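Local coordinates for protein single-stranded-DNA-specific exonuclease RecJ (Thermus thermophilus, PDB 2ZXR) that degrades single-stranded DNA exonucleolytically in the 5' to 3' direction, using divalent metal ions, with no detectable activity on single-stranded RNA, at residues Gly367-Val378 with Tyr391-Ala401. Numbering follows the deposited sequence.
Sequences GTVRSLAPISAV and YGGHKEAAGFA
Phe400 CG lies between its own backbone N and carbonyl carbon (chi1 60°), which swings the aromatic face across the neighbouring strand onto Gly367. The CA of Gly367 stands 3.5 Å from the centroid of the Phe400 ring, a CH-pi contact almost straight over the face. Glycine suits this spot because a beta-carbon would run into the ring. Val369 CG2 lies at one edge of that ring, 3.7 Å from Phe400 CE2.

Strands 367-370 and 397-401 run antiparallel, with Gly367–Phe400 and Val369–Ala398 as hydrogen-bonded pairs. Val369 O is gripped twice, from opposite faces of its carbonyl plane: by Ala398 N and by Arg370 NH1, the latter at 2.8 Å. Arg370 is bent at chi2 (-61°) so that its guanidinium folds back along its own strand, with one face over the small Ala397 CB. Ala398 CB points to the other face of the sheet, beside Val369, and meets Ala377 CB at 3.8 Å.

Past the strand, Ser371 N still bonds to Glu396 O (3.0 Å), before a type II' turn, Leu372 to Ile375, redirects the chain. Ser376 is the N-cap of helix 377-383, whose opening turn docks on hairpin loop 394-396: Ala377 N donates to Lys395 O at 3.0 Å and Val378 N to His394 O at 3.1 Å. These carbonyls thus occupy N-H groups that the first helical turn cannot bond internally. Val378 spreads both methyls over Gly393, whose backbone angles suit glycine alone. Leu381 of the same helix covers Val369, Ala398 and Phe400. The hairpin's loop places the side chain of His394 about 10 Å from the bound magnesium ion. The whole is a beta-alpha-beta crossover from strand 366-370 through helix 377-383 to parallel strand 390-393, with strand 397-401 inserted between them in the DHHA1 domain's mixed sheet.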
# COMPACT_ATOMS: atom_id res chain seq x y z
N GLY A 367 20.29 -8.86 17.67
CA GLY A 367 18.95 -9.35 17.44
C GLY A 367 18.07 -8.41 16.64
O GLY A 367 18.18 -7.19 16.75
N THR A 368 17.17 -8.99 15.85
CA THR A 368 16.27 -8.19 15.06
C THR A 368 14.88 -8.73 15.26
O THR A 368 14.70 -9.93 15.44
CB THR A 368 16.60 -8.27 13.56
OG1 THR A 368 15.78 -7.33 12.87
CG2 THR A 368 16.29 -9.67 13.00
N VAL A 369 13.89 -7.85 15.20
CA VAL A 369 12.49 -8.24 15.35
C VAL A 369 11.64 -7.57 14.26
O VAL A 369 11.84 -6.40 13.95
CB VAL A 369 11.88 -7.74 16.69
CG1 VAL A 369 10.46 -8.27 16.80
CG2 VAL A 369 12.73 -8.20 17.90
N ARG A 370 10.71 -8.33 13.69
CA ARG A 370 9.74 -7.81 12.75
C ARG A 370 8.46 -8.36 13.33
O ARG A 370 8.37 -9.54 13.66
CB ARG A 370 9.94 -8.34 11.31
CG ARG A 370 11.18 -7.76 10.59
CD ARG A 370 11.10 -6.22 10.43
NE ARG A 370 12.33 -5.65 9.87
CZ ARG A 370 13.45 -5.39 10.56
NH1 ARG A 370 13.52 -5.64 11.88
NH2 ARG A 370 14.51 -4.91 9.93
N SER A 371 7.46 -7.50 13.48
CA SER A 371 6.20 -7.95 14.03
C SER A 371 5.04 -7.33 13.27
O SER A 371 5.23 -6.53 12.34
CB SER A 371 6.11 -7.56 15.51
OG SER A 371 5.00 -8.20 16.14
N LEU A 372 3.83 -7.70 13.68
CA LEU A 372 2.61 -7.20 13.04
C LEU A 372 1.46 -7.38 13.99
O LEU A 372 1.63 -7.80 15.13
CB LEU A 372 2.28 -8.06 11.81
CG LEU A 372 1.69 -9.46 12.09
CD1 LEU A 372 1.25 -10.11 10.77
CD2 LEU A 372 2.72 -10.37 12.79
N ALA A 373 0.28 -7.06 13.48
CA ALA A 373 -0.99 -7.29 14.16
C ALA A 373 -1.12 -6.68 15.52
O ALA A 373 -0.86 -5.48 15.68
CB ALA A 373 -1.22 -8.75 14.22
N PRO A 374 -1.56 -7.47 16.52
CA PRO A 374 -1.64 -6.73 17.77
C PRO A 374 -0.36 -6.93 18.58
O PRO A 374 -0.33 -6.64 19.77
CB PRO A 374 -2.85 -7.34 18.45
CG PRO A 374 -2.69 -8.79 18.12
CD PRO A 374 -2.32 -8.74 16.64
N ILE A 375 0.69 -7.44 17.95
CA ILE A 375 1.90 -7.64 18.73
C ILE A 375 2.98 -6.65 18.42
O ILE A 375 3.52 -6.61 17.31
CB ILE A 375 2.47 -9.04 18.56
CG1 ILE A 375 1.39 -10.06 18.93
CG2 ILE A 375 3.69 -9.21 19.47
CD1 ILE A 375 1.84 -11.46 18.72
N SER A 376 3.29 -5.86 19.44
CA SER A 376 4.31 -4.84 19.36
C SER A 376 5.71 -5.42 19.55
O SER A 376 6.00 -6.10 20.56
CB SER A 376 4.04 -3.77 20.42
OG SER A 376 5.13 -2.88 20.52
N ALA A 377 6.56 -5.15 18.57
CA ALA A 377 7.93 -5.61 18.56
C ALA A 377 8.69 -5.17 19.80
O ALA A 377 9.20 -6.01 20.57
CB ALA A 377 8.65 -5.10 17.30
N VAL A 378 8.75 -3.86 20.02
CA VAL A 378 9.49 -3.33 21.13
C VAL A 378 8.91 -3.69 22.50
O VAL A 378 9.65 -3.82 23.47
CB VAL A 378 9.70 -1.79 20.98
CG1 VAL A 378 8.37 -1.03 21.11
CG2 VAL A 378 10.71 -1.31 21.99
N TYR A 391 18.27 -2.62 23.78
CA TYR A 391 17.24 -2.83 22.78
C TYR A 391 16.49 -1.53 22.50
O TYR A 391 16.56 -0.58 23.30
CB TYR A 391 16.24 -3.89 23.25
CG TYR A 391 15.27 -3.42 24.32
CD1 TYR A 391 15.69 -3.19 25.63
CD2 TYR A 391 13.92 -3.23 24.02
CE1 TYR A 391 14.79 -2.81 26.63
CE2 TYR A 391 13.00 -2.85 25.01
CZ TYR A 391 13.44 -2.64 26.31
OH TYR A 391 12.53 -2.28 27.29
N GLY A 392 15.79 -1.51 21.38
CA GLY A 392 15.02 -0.34 21.01
C GLY A 392 14.18 -0.63 19.79
O GLY A 392 14.37 -1.66 19.14
N GLY A 393 13.24 0.25 19.47
CA GLY A 393 12.41 0.04 18.30
C GLY A 393 10.98 0.50 18.50
O GLY A 393 10.67 1.25 19.43
N HIS A 394 10.10 0.03 17.62
CA HIS A 394 8.70 0.39 17.64
C HIS A 394 7.83 -0.84 17.47
O HIS A 394 8.31 -1.97 17.58
CB HIS A 394 8.39 1.41 16.53
CG HIS A 394 8.85 0.98 15.16
ND1 HIS A 394 10.14 1.19 14.70
CD2 HIS A 394 8.19 0.34 14.17
CE1 HIS A 394 10.25 0.68 13.48
NE2 HIS A 394 9.09 0.16 13.14
N LYS A 395 6.57 -0.62 17.14
CA LYS A 395 5.60 -1.70 16.99
C LYS A 395 5.83 -2.73 15.90
O LYS A 395 5.44 -3.89 16.06
CB LYS A 395 4.19 -1.12 16.80
CG LYS A 395 3.79 -0.12 17.88
CD LYS A 395 2.29 0.22 17.83
CE LYS A 395 1.52 -0.40 19.01
NZ LYS A 395 2.21 -0.19 20.33
N GLU A 396 6.46 -2.34 14.80
CA GLU A 396 6.65 -3.28 13.70
C GLU A 396 8.08 -3.77 13.50
O GLU A 396 8.31 -4.74 12.77
CB GLU A 396 6.12 -2.66 12.40
CG GLU A 396 4.70 -2.07 12.55
CD GLU A 396 4.04 -1.72 11.21
OE1 GLU A 396 2.88 -1.20 11.22
OE2 GLU A 396 4.66 -1.96 10.15
N ALA A 397 9.03 -3.11 14.13
CA ALA A 397 10.42 -3.49 13.97
C ALA A 397 11.19 -3.06 15.19
O ALA A 397 10.93 -1.99 15.74
CB ALA A 397 11.01 -2.82 12.74
N ALA A 398 12.16 -3.88 15.61
CA ALA A 398 12.95 -3.53 16.79
C ALA A 398 14.30 -4.21 16.70
O ALA A 398 14.48 -5.12 15.91
CB ALA A 398 12.22 -3.96 18.08
N GLY A 399 15.25 -3.75 17.49
CA GLY A 399 16.58 -4.34 17.44
C GLY A 399 17.10 -4.51 18.86
O GLY A 399 16.63 -3.83 19.78
N PHE A 400 18.06 -5.41 19.04
CA PHE A 400 18.63 -5.62 20.36
C PHE A 400 19.97 -6.30 20.28
O PHE A 400 20.43 -6.63 19.20
CB PHE A 400 17.66 -6.42 21.26
CG PHE A 400 17.30 -7.81 20.75
CD1 PHE A 400 17.93 -8.95 21.26
CD2 PHE A 400 16.30 -7.98 19.79
CE1 PHE A 400 17.57 -10.25 20.82
CE2 PHE A 400 15.94 -9.26 19.34
CZ PHE A 400 16.58 -10.40 19.86
N ALA A 401 20.62 -6.45 21.43
CA ALA A 401 21.88 -7.15 21.51
C ALA A 401 21.64 -8.05 22.72
O ALA A 401 20.86 -7.70 23.63
CB ALA A 401 23.04 -6.18 21.75